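PDB 4JJ9: 5-carboxymethyl-2-hydroxymuconate delta-isomerase from Bordetella bronchiseptica, which probably catalyses the isomerisation of 5-carboxymethyl-2-hydroxymuconate in the homoprotocatechuate degradation pathway, working as a trimer. Local coordinates for residues Leu26-Ser31 against Arg45-Ala50. Numbering follows the deposited sequence.
Sequences LVILYS and RGLADA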
loop_
_atom_site.group_PDB
_atom_site.type_symbol
_atom_site.label_atom_id
_atom_site.label_comp_id
_atom_site.label_asym_id
_atom_site.label_seq_id
_atom_site.Cartn_x
_atom_site.Cartn_y
_atom_site.Cartn_z
ATOM N N LEU A 26 10.892 -0.187 1.671
ATOM C CA LEU A 26 10.546 1.219 1.661
ATOM C C LEU A 26 9.727 1.467 0.407
ATOM O O LEU A 26 10.211 1.265 -0.704
ATOM C CB LEU A 26 11.818 2.076 1.715
ATOM C CG LEU A 26 11.895 3.568 1.369
ATOM C CD1 LEU A 26 10.607 4.355 1.574
ATOM C CD2 LEU A 26 13.063 4.206 2.149
ATOM N N VAL A 27 8.471 1.862 0.606
ATOM C CA VAL A 27 7.563 2.153 -0.498
ATOM C C VAL A 27 7.350 3.652 -0.577
ATOM O O VAL A 27 7.113 4.305 0.438
ATOM C CB VAL A 27 6.215 1.421 -0.331
ATOM C CG1 VAL A 27 5.247 1.740 -1.493
ATOM C CG2 VAL A 27 6.448 -0.072 -0.232
ATOM N N ILE A 28 7.465 4.186 -1.787
ATOM C CA ILE A 28 7.176 5.587 -2.048
ATOM C C ILE A 28 5.899 5.694 -2.879
ATOM O O ILE A 28 5.792 5.104 -3.956
ATOM C CB ILE A 28 8.317 6.299 -2.807
ATOM C CG1 ILE A 28 9.685 5.999 -2.168
ATOM C CG2 ILE A 28 8.021 7.802 -2.860
ATOM C CD1 ILE A 28 10.867 6.648 -2.917
ATOM N N LEU A 29 4.926 6.425 -2.350
ATOM C CA LEU A 29 3.702 6.744 -3.083
ATOM C C LEU A 29 3.761 8.235 -3.382
ATOM O O LEU A 29 3.870 9.041 -2.458
ATOM C CB LEU A 29 2.468 6.433 -2.238
ATOM C CG LEU A 29 2.359 5.030 -1.643
ATOM C CD1 LEU A 29 1.022 4.926 -0.922
ATOM C CD2 LEU A 29 2.467 3.978 -2.748
ATOM N N TYR A 30 3.697 8.597 -4.657
ATOM C CA TYR A 30 3.861 9.994 -5.043
ATOM C C TYR A 30 2.963 10.396 -6.205
ATOM O O TYR A 30 2.500 9.548 -6.970
ATOM C CB TYR A 30 5.335 10.312 -5.342
ATOM C CG TYR A 30 5.918 9.617 -6.550
ATOM C CD1 TYR A 30 6.360 8.286 -6.474
ATOM C CD2 TYR A 30 6.056 10.296 -7.764
ATOM C CE1 TYR A 30 6.917 7.651 -7.585
ATOM C CE2 TYR A 30 6.615 9.678 -8.874
ATOM C CZ TYR A 30 7.036 8.350 -8.777
ATOM O OH TYR A 30 7.567 7.737 -9.881
ATOM N N SER A 31 2.694 11.694 -6.316
ATOM C CA SER A 31 1.901 12.204 -7.427
ATOM C C SER A 31 2.682 12.094 -8.750
ATOM O O SER A 31 3.872 12.416 -8.815
ATOM C CB SER A 31 1.457 13.651 -7.156
ATOM O OG SER A 31 2.582 14.484 -6.919
ATOM N N ARG A 45 17.526 4.222 -5.708
ATOM C CA ARG A 45 18.899 3.733 -5.532
ATOM C C ARG A 45 19.599 4.455 -4.396
ATOM O O ARG A 45 20.258 3.825 -3.561
ATOM C CB ARG A 45 19.708 3.858 -6.830
ATOM C CG ARG A 45 19.259 2.903 -7.926
ATOM C CD ARG A 45 20.226 2.886 -9.117
ATOM N NE ARG A 45 20.208 4.119 -9.917
ATOM C CZ ARG A 45 19.287 4.427 -10.828
ATOM N NH1 ARG A 45 18.267 3.613 -11.071
ATOM N NH2 ARG A 45 19.378 5.569 -11.494
ATOM N N GLY A 46 19.441 5.777 -4.355
ATOM C CA GLY A 46 20.030 6.596 -3.297
ATOM C C GLY A 46 19.519 6.231 -1.914
ATOM O O GLY A 46 20.277 6.236 -0.940
ATOM N N LEU A 47 18.227 5.919 -1.825
ATOM C CA LEU A 47 17.621 5.531 -0.550
ATOM C C LEU A 47 18.091 4.155 -0.087
ATOM O O LEU A 47 18.345 3.954 1.107
ATOM C CB LEU A 47 16.091 5.592 -0.619
ATOM C CG LEU A 47 15.502 7.008 -0.649
ATOM C CD1 LEU A 47 14.018 6.981 -1.057
ATOM C CD2 LEU A 47 15.690 7.740 0.689
ATOM N N ALA A 48 18.214 3.223 -1.032
ATOM C CA ALA A 48 18.717 1.875 -0.737
ATOM C C ALA A 48 20.161 1.957 -0.252
ATOM O O ALA A 48 20.523 1.325 0.741
ATOM C CB ALA A 48 18.610 0.976 -1.960
ATOM N N ASP A 49 20.973 2.757 -0.940
ATOM C CA ASP A 49 22.353 3.015 -0.516
ATOM C C ASP A 49 22.400 3.540 0.914
ATOM O O ASP A 49 23.212 3.084 1.722
ATOM C CB ASP A 49 23.039 4.006 -1.458
ATOM C CG ASP A 49 23.432 3.382 -2.784
ATOM O OD1 ASP A 49 23.269 2.156 -2.960
ATOM O OD2 ASP A 49 23.909 4.132 -3.664
ATOM N N ALA A 50 21.509 4.484 1.226
ATOM C CA ALA A 50 21.434 5.066 2.563
ATOM C C ALA A 50 21.028 4.047 3.632
ATOM O O ALA A 50 21.574 4.058 4.733
ATOM C CB ALA A 50 20.494 6.257 2.577
#
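Leu-47, on the inner face of helix 40-51, points its side chain at the strand, where Leu-26 flanks it from CB to CD1 and Ile-28 meets its tip. Its CB lies 4.3 Å from CD2 of Leu-26, a loose apolar approach. CG, one bond further out, is 4.7 Å from that same methyl. Leu-47 CD1 runs on toward the strand and meets Ile-28 CD1 tip to tip at 3.7 Å, ordinary van der Waals distance. The same Leu-47 CD1 is also 4.3 Å from Leu-26 CD2, as near as CB. Leu-47 CD2 is a looser neighbour, 4.6 Å from Leu-26 CD2. On the strand side, Ile-28 sets CG1 beside its backbone N and opposite the carbonyl carbon (chi1 -48°); the extended chi2 of 178° then carries CD1 straight out to the leucine.

The contact lies inside a beta-alpha-beta crossover in which helix 40-51 connects strand 25-31 to its parallel neighbour 69-80, an element of the fold of the tautomerase superfamily. Helix 111-135 closes in through Ile-121 against Leu-26 and through Ala-125 and Leu-128 against Leu-47, and Leu-101 of strand 97-105 touches both strand residues. Val-27 and Leu-29 face the other way and pack on Leu-29 and Tyr-73, respectively, of two neighbouring subunits.

All three touching side chains are buried hydrocarbon, and 114 Å² is buried between the segments, both sides summed. With only methyl and methylene carbons meeting, dispersion and exclusion of water probably supply what this contact contributes to holding helix 40-51 on the sheet.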